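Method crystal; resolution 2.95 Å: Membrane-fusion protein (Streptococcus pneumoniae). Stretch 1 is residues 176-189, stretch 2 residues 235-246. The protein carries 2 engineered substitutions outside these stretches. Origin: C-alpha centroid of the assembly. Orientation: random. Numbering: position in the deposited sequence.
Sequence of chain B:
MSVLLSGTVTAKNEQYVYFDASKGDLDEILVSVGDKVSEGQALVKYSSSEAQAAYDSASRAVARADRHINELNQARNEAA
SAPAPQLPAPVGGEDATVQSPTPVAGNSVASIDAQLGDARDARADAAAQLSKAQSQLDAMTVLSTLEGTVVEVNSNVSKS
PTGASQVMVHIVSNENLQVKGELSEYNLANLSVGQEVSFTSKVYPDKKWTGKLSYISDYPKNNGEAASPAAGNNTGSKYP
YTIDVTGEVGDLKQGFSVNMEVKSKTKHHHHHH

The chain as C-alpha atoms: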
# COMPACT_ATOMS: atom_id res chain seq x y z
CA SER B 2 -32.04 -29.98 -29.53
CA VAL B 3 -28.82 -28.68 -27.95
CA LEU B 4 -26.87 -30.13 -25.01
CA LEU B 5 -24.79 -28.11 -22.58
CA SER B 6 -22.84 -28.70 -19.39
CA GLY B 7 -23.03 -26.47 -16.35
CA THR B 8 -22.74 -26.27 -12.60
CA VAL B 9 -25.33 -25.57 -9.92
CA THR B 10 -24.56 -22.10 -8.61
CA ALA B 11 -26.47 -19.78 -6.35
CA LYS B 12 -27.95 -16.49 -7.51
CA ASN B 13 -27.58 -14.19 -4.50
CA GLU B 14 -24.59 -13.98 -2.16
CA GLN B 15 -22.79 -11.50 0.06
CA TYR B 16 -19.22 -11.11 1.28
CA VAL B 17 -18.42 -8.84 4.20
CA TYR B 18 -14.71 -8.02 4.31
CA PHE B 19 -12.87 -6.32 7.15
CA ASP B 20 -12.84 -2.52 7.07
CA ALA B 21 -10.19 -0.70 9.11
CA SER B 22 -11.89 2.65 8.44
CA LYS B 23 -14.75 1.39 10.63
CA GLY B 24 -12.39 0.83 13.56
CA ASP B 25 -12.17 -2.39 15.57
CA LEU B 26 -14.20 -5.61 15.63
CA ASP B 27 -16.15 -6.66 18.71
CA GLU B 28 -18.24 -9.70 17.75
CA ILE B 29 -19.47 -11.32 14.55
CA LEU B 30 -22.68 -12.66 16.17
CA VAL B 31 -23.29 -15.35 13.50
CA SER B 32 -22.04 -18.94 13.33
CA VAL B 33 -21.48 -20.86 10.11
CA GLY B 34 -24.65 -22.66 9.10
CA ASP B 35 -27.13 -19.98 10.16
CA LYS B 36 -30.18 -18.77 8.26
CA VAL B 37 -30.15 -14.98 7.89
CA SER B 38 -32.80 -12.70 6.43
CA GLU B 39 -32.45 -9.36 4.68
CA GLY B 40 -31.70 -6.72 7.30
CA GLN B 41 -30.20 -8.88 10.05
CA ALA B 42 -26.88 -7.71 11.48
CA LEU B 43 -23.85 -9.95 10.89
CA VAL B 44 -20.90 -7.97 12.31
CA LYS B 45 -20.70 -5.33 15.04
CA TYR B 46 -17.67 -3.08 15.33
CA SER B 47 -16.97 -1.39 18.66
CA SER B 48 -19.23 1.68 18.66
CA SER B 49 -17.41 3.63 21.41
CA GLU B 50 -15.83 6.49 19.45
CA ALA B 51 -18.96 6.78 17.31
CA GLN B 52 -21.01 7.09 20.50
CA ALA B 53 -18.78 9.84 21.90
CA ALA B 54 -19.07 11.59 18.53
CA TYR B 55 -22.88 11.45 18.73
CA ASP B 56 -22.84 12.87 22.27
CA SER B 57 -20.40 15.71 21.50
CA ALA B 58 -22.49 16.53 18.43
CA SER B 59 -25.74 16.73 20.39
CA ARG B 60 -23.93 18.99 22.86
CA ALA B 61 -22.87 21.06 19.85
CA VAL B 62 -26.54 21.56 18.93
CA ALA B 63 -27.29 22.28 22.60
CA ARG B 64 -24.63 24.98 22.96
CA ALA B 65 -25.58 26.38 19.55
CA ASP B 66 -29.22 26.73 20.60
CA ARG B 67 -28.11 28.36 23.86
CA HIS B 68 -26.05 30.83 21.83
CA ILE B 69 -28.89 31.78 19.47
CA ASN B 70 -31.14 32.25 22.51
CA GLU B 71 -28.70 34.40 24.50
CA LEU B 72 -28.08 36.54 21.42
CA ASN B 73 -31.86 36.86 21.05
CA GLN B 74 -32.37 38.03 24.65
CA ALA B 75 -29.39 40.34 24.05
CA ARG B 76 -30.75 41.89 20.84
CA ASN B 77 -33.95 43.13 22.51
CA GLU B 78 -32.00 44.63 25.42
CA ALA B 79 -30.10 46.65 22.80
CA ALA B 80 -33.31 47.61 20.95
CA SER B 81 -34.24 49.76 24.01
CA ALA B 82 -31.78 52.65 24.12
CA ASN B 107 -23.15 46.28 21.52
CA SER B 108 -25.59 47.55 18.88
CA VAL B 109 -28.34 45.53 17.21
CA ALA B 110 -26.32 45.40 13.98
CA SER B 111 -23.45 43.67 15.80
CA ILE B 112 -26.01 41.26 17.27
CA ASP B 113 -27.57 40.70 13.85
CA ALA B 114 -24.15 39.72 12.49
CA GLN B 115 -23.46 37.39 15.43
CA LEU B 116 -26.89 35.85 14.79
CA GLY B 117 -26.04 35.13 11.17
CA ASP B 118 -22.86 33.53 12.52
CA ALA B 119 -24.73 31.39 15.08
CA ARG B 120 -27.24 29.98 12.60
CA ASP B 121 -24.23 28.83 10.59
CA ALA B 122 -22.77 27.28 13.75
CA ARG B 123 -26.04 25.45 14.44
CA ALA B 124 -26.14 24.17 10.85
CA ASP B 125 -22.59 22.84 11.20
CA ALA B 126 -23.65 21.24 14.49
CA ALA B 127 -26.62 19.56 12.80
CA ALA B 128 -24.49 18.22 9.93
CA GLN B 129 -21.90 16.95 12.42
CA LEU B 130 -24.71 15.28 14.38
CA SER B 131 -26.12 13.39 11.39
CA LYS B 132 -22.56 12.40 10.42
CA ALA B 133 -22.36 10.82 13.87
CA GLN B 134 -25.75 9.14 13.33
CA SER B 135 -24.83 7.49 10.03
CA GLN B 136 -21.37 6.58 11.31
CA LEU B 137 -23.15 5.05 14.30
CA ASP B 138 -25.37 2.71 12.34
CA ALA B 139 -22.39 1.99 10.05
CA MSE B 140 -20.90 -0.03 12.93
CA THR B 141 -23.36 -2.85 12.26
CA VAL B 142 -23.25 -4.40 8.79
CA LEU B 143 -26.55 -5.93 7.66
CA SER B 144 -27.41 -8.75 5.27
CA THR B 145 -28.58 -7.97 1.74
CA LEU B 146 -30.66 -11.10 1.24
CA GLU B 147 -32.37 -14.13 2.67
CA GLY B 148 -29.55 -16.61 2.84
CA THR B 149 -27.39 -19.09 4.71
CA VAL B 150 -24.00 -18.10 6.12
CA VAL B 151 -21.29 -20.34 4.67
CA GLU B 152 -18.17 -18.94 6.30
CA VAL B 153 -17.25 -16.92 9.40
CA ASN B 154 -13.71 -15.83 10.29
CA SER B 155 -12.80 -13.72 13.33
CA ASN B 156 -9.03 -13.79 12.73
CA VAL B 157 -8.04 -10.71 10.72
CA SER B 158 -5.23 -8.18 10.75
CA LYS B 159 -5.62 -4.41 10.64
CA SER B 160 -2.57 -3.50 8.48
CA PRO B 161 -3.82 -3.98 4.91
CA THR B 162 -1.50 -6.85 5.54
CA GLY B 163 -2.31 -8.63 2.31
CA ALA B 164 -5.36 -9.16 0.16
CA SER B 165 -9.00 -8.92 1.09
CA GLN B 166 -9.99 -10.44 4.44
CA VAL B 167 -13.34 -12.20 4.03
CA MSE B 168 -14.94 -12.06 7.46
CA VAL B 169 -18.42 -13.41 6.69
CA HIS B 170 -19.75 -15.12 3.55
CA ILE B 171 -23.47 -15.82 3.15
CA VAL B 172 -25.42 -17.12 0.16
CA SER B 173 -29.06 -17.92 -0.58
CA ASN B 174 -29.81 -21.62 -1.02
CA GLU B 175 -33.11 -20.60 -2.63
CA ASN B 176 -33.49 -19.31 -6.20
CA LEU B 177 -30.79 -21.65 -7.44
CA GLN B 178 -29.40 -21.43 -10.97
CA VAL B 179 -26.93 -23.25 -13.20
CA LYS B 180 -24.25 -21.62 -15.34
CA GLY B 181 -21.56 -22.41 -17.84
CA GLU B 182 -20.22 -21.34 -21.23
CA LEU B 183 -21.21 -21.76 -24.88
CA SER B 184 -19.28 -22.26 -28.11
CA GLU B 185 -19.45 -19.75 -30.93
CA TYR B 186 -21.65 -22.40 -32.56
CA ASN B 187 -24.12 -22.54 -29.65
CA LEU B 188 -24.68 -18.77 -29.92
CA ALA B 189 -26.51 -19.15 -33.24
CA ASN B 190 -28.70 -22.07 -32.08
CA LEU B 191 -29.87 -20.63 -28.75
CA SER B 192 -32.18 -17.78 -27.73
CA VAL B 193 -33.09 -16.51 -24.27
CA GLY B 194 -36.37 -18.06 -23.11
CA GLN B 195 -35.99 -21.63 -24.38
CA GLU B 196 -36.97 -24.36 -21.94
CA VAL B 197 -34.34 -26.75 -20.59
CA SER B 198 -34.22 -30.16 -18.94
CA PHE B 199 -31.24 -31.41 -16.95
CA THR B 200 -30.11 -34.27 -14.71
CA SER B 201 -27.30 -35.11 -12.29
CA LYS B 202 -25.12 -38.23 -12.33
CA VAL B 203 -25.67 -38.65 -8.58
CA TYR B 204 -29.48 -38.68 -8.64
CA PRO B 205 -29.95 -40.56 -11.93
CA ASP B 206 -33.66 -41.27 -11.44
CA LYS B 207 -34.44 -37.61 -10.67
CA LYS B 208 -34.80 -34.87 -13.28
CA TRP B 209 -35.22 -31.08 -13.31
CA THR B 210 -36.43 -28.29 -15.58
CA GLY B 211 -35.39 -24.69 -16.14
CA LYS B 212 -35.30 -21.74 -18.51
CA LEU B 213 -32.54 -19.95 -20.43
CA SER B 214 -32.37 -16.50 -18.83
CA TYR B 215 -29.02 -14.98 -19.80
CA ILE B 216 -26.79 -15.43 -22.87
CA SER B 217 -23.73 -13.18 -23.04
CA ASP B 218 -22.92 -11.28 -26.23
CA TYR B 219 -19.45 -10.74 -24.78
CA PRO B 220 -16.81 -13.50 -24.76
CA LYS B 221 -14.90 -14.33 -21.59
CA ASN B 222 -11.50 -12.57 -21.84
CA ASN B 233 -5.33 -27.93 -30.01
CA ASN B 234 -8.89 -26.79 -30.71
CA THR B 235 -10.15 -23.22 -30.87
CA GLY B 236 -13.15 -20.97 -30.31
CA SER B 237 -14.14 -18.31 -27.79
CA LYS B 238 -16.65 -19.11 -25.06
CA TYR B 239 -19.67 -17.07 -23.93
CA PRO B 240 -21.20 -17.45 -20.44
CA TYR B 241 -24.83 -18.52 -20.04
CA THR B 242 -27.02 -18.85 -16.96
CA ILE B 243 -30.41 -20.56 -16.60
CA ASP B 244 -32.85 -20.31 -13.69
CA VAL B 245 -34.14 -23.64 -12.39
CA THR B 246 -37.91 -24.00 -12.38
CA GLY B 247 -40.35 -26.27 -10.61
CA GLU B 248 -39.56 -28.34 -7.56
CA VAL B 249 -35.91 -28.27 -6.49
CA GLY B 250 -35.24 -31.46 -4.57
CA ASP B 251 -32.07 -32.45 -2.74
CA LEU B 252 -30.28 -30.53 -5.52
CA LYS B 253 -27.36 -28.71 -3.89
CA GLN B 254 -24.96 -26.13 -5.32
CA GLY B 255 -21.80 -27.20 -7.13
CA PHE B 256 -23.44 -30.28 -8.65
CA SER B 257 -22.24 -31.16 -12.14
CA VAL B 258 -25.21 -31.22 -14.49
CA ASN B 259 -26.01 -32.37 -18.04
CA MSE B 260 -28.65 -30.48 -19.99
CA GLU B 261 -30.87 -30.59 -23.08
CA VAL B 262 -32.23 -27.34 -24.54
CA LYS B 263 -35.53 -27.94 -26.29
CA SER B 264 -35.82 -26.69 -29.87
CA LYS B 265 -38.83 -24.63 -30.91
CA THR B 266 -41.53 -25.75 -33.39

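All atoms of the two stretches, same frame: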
# COMPACT_ATOMS: atom_id res chain seq x y z
N ASN B 176 -33.69 -19.87 -4.86
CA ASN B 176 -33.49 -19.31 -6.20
C ASN B 176 -32.17 -19.77 -6.81
O ASN B 176 -31.31 -18.98 -7.19
CB ASN B 176 -33.56 -17.78 -6.18
CG ASN B 176 -34.66 -17.25 -5.29
OD1 ASN B 176 -35.59 -17.98 -4.93
ND2 ASN B 176 -34.58 -15.97 -4.94
N LEU B 177 -32.01 -21.09 -6.87
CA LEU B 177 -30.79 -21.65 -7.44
C LEU B 177 -30.79 -21.50 -8.96
O LEU B 177 -31.83 -21.36 -9.60
CB LEU B 177 -30.65 -23.12 -7.05
CG LEU B 177 -29.62 -23.41 -5.95
CD1 LEU B 177 -29.94 -22.60 -4.72
CD2 LEU B 177 -29.58 -24.89 -5.62
N GLN B 178 -29.58 -21.52 -9.53
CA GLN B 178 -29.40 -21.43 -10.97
C GLN B 178 -28.32 -22.42 -11.38
O GLN B 178 -27.71 -23.09 -10.54
CB GLN B 178 -29.03 -19.99 -11.39
CG GLN B 178 -29.92 -18.91 -10.79
CD GLN B 178 -29.67 -17.54 -11.38
OE1 GLN B 178 -30.57 -16.92 -11.96
NE2 GLN B 178 -28.45 -17.04 -11.24
N VAL B 179 -28.09 -22.53 -12.69
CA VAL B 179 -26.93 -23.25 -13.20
C VAL B 179 -26.29 -22.40 -14.29
O VAL B 179 -26.99 -21.73 -15.05
CB VAL B 179 -27.29 -24.66 -13.74
CG1 VAL B 179 -27.38 -25.67 -12.63
CG2 VAL B 179 -28.59 -24.64 -14.45
N LYS B 180 -24.96 -22.43 -14.35
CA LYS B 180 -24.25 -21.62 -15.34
C LYS B 180 -23.16 -22.43 -16.03
O LYS B 180 -22.72 -23.48 -15.55
CB LYS B 180 -23.64 -20.35 -14.74
CG LYS B 180 -24.28 -19.81 -13.48
CD LYS B 180 -23.55 -18.55 -13.06
CE LYS B 180 -24.37 -17.71 -12.10
NZ LYS B 180 -23.66 -16.47 -11.70
N GLY B 181 -22.72 -21.89 -17.16
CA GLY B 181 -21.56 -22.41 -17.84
C GLY B 181 -21.20 -21.51 -19.00
O GLY B 181 -21.49 -20.31 -18.98
N GLU B 182 -20.58 -22.09 -20.03
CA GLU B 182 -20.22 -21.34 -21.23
C GLU B 182 -20.71 -22.08 -22.47
O GLU B 182 -21.06 -23.26 -22.44
CB GLU B 182 -18.71 -21.10 -21.32
CG GLU B 182 -18.15 -20.17 -20.26
CD GLU B 182 -16.65 -20.03 -20.37
OE1 GLU B 182 -16.04 -20.80 -21.15
OE2 GLU B 182 -16.07 -19.16 -19.69
N LEU B 183 -20.69 -21.34 -23.59
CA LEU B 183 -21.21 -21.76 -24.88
C LEU B 183 -20.18 -21.51 -25.97
O LEU B 183 -19.47 -20.50 -25.95
CB LEU B 183 -22.50 -21.01 -25.24
CG LEU B 183 -23.64 -20.99 -24.23
CD1 LEU B 183 -24.87 -20.32 -24.85
CD2 LEU B 183 -23.97 -22.42 -23.81
N SER B 184 -20.11 -22.44 -26.92
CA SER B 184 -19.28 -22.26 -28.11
C SER B 184 -19.80 -21.10 -28.95
O SER B 184 -20.92 -20.61 -28.77
CB SER B 184 -19.27 -23.54 -28.95
OG SER B 184 -20.53 -23.75 -29.57
N GLU B 185 -18.97 -20.67 -29.90
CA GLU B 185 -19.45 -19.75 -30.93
C GLU B 185 -20.60 -20.37 -31.70
O GLU B 185 -21.52 -19.67 -32.13
CB GLU B 185 -18.30 -19.37 -31.86
CG GLU B 185 -17.05 -18.88 -31.15
CD GLU B 185 -15.96 -18.41 -32.10
OE1 GLU B 185 -16.27 -18.16 -33.29
OE2 GLU B 185 -14.79 -18.30 -31.67
N TYR B 186 -20.57 -21.70 -31.88
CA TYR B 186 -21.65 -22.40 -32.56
C TYR B 186 -22.96 -22.28 -31.78
O TYR B 186 -24.01 -21.96 -32.34
CB TYR B 186 -21.29 -23.87 -32.76
CG TYR B 186 -20.18 -24.12 -33.76
CD1 TYR B 186 -20.29 -23.70 -35.07
CD2 TYR B 186 -19.02 -24.79 -33.38
CE1 TYR B 186 -19.29 -23.93 -35.99
CE2 TYR B 186 -18.01 -25.03 -34.29
CZ TYR B 186 -18.15 -24.60 -35.59
OH TYR B 186 -17.14 -24.83 -36.50
N ASN B 187 -22.90 -22.54 -30.46
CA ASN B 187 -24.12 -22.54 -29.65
C ASN B 187 -24.83 -21.19 -29.68
O ASN B 187 -26.05 -21.13 -29.50
CB ASN B 187 -23.78 -22.91 -28.20
CG ASN B 187 -23.28 -24.33 -28.06
OD1 ASN B 187 -22.38 -24.60 -27.27
ND2 ASN B 187 -23.86 -25.25 -28.83
N LEU B 188 -24.09 -20.10 -29.92
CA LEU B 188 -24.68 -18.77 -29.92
C LEU B 188 -25.75 -18.62 -30.99
O LEU B 188 -26.74 -17.91 -30.79
CB LEU B 188 -23.59 -17.71 -30.11
CG LEU B 188 -23.22 -16.85 -28.90
CD1 LEU B 188 -22.18 -15.82 -29.30
CD2 LEU B 188 -24.44 -16.19 -28.32
N ALA B 189 -25.56 -19.27 -32.15
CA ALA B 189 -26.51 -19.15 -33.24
C ALA B 189 -27.70 -20.10 -33.11
O ALA B 189 -28.69 -19.92 -33.82
CB ALA B 189 -25.81 -19.41 -34.58
N THR B 235 -9.99 -24.66 -31.00
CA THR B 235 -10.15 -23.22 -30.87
C THR B 235 -11.62 -22.83 -30.70
O THR B 235 -12.52 -23.67 -30.72
CB THR B 235 -9.55 -22.51 -32.09
OG1 THR B 235 -9.99 -21.15 -32.11
CG2 THR B 235 -10.00 -23.21 -33.38
N GLY B 236 -11.83 -21.53 -30.52
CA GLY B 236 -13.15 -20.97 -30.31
C GLY B 236 -13.25 -20.21 -29.00
O GLY B 236 -12.74 -20.67 -27.98
N SER B 237 -13.89 -19.05 -29.02
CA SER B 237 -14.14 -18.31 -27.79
C SER B 237 -15.45 -18.76 -27.16
O SER B 237 -16.33 -19.31 -27.83
CB SER B 237 -14.16 -16.80 -28.05
OG SER B 237 -15.16 -16.44 -28.98
N LYS B 238 -15.57 -18.53 -25.86
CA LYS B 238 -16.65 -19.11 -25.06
C LYS B 238 -17.44 -18.00 -24.37
O LYS B 238 -16.85 -17.08 -23.78
CB LYS B 238 -16.08 -20.09 -24.03
CG LYS B 238 -15.38 -21.29 -24.66
CD LYS B 238 -16.35 -22.44 -24.88
CE LYS B 238 -16.08 -23.19 -26.18
NZ LYS B 238 -14.66 -23.09 -26.62
N TYR B 239 -18.77 -18.10 -24.43
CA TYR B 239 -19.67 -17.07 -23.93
C TYR B 239 -20.47 -17.59 -22.75
O TYR B 239 -21.12 -18.63 -22.88
CB TYR B 239 -20.62 -16.61 -25.03
CG TYR B 239 -19.93 -16.20 -26.31
CD1 TYR B 239 -19.63 -14.87 -26.56
CD2 TYR B 239 -19.58 -17.14 -27.26
CE1 TYR B 239 -18.99 -14.49 -27.72
CE2 TYR B 239 -18.94 -16.77 -28.43
CZ TYR B 239 -18.65 -15.44 -28.65
OH TYR B 239 -18.02 -15.07 -29.81
N PRO B 240 -20.49 -16.91 -21.61
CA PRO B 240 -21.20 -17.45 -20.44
C PRO B 240 -22.71 -17.39 -20.60
O PRO B 240 -23.27 -16.44 -21.15
CB PRO B 240 -20.72 -16.55 -19.29
CG PRO B 240 -20.37 -15.27 -19.95
CD PRO B 240 -19.85 -15.61 -21.32
N TYR B 241 -23.38 -18.44 -20.10
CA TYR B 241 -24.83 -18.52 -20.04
C TYR B 241 -25.25 -18.91 -18.63
O TYR B 241 -24.51 -19.59 -17.91
CB TYR B 241 -25.39 -19.58 -21.01
CG TYR B 241 -25.30 -20.97 -20.42
CD1 TYR B 241 -24.13 -21.68 -20.50
CD2 TYR B 241 -26.38 -21.56 -19.78
CE1 TYR B 241 -24.01 -22.93 -19.96
CE2 TYR B 241 -26.27 -22.82 -19.22
CZ TYR B 241 -25.07 -23.51 -19.32
OH TYR B 241 -24.94 -24.77 -18.79
N THR B 242 -26.45 -18.47 -18.24
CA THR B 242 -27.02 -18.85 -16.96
C THR B 242 -28.51 -19.14 -17.17
O THR B 242 -29.20 -18.37 -17.84
CB THR B 242 -26.89 -17.75 -15.88
OG1 THR B 242 -27.81 -16.70 -16.18
CG2 THR B 242 -25.52 -17.11 -15.86
N ILE B 243 -28.98 -20.24 -16.58
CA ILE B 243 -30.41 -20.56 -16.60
C ILE B 243 -30.91 -20.67 -15.16
O ILE B 243 -30.18 -21.10 -14.25
CB ILE B 243 -30.73 -21.85 -17.39
CG1 ILE B 243 -30.57 -23.09 -16.51
CG2 ILE B 243 -29.88 -21.98 -18.64
CD1 ILE B 243 -30.73 -24.40 -17.24
N ASP B 244 -32.16 -20.26 -14.98
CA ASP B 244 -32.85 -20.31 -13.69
C ASP B 244 -33.65 -21.61 -13.61
O ASP B 244 -34.46 -21.90 -14.50
CB ASP B 244 -33.79 -19.12 -13.52
CG ASP B 244 -33.12 -17.79 -13.82
OD1 ASP B 244 -33.35 -16.82 -13.07
OD2 ASP B 244 -32.34 -17.73 -14.79
N VAL B 245 -33.42 -22.39 -12.55
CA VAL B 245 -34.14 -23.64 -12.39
C VAL B 245 -35.59 -23.35 -12.05
O VAL B 245 -35.92 -22.36 -11.37
CB VAL B 245 -33.48 -24.53 -11.31
CG1 VAL B 245 -31.98 -24.54 -11.49
CG2 VAL B 245 -33.85 -24.06 -9.92
N THR B 246 -36.49 -24.20 -12.54
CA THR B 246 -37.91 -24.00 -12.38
C THR B 246 -38.51 -25.27 -11.79
O THR B 246 -37.90 -26.34 -11.83
CB THR B 246 -38.60 -23.66 -13.71
OG1 THR B 246 -38.59 -24.81 -14.56
CG2 THR B 246 -37.86 -22.52 -14.40

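Neighbouring antiparallel strands are joined by a regular ladder of backbone hydrogen bonds, while the side chains, alternating between the two faces of the sheet, decide what each rung adds. The pairing of residues 176-189 with residues 235-246 in this membrane-fusion protein illustrates the principle and shows how a ladder can be finished by a helix start. The strands run in opposed directions, 146° apart, approach to 4.2 Å between axes, and together with their flanks bury 1031 Å² of surface.

Ahead of the ladder, Leu 177 lies beside Val 245, its CB 4.4 Å from CG2 of Val 245, a loose apolar contact. Gln 178 then faces Asp 244 in a non-hydrogen-bonded pair, their CA atoms 4.5 Å apart, and both side chains leave on the face shared with Lys 180 and Thr 242.

Val 179 makes the first complete rung. Its N donates to Ile 243 O at 3.0 Å, and its O accepts from Ile 243 N at 2.9 Å, both nearly straight. On the opposite face from Gln 178, Val 179 CG2 packs against Ile 243 CG1 at 3.3 Å, so that a hydrophobic contact reinforces the polar one.

Lys 180 belongs to the next narrow pair. Its CA comes 3.3 Å from Tyr 241 O, a CA-H...O contact of the kind that fills the gaps between rungs, and its aliphatic CD rests 3.7 Å from Thr 242 CG2 while the end of the chain leads away.

Gly 181 repeats the two-bond rung: its N reaches Tyr 241 O at 3.0 Å, and Tyr 241 N reaches its O at 2.9 Å. Here the absence of a side chain matters. The Tyr 241 ring leans back over the partner strand, with Gly 181 N and Lys 180 CA over one face, and an ideal CB on Gly 181 would stand 2.9 Å from Tyr 241 CE1, a clash.

Glu 182 pairs with Pro 240, CA to CA 4.1 Å. A proline has no amide hydrogen to give, and this non-hydrogen-bonded position asks for none across these strands; Pro 240 CA instead lies 3.2 Å from Gly 181 O.

At Leu 183 the last rung is uneven. Tyr 239 N donates well to Leu 183 O at 2.9 Å, but the return bond from Leu 183 N to Tyr 239 O, though 2.8 Å long, is bent to 130° and weak. Leu 183 CD2 meets Tyr 241 CD1 at 3.4 Å.

Ser 184 then caps the short, weakly bonded helix, its OG accepting from Asn 187 N at 2.8 Å; Asn 187 OD1 accepts from Ser 184 N at 3.2 Å. Just beyond the cap, Glu 185 extends the pairing by side chain, OE2 taking the Ser 237 N hydrogen at 2.9 Å. Finally Leu 188 sets CD1 over the face of the Tyr 239 ring, 3.4 Å from CD1 to the ring centroid and 9° off its normal, a CH-pi contact that ties the helix to the strand.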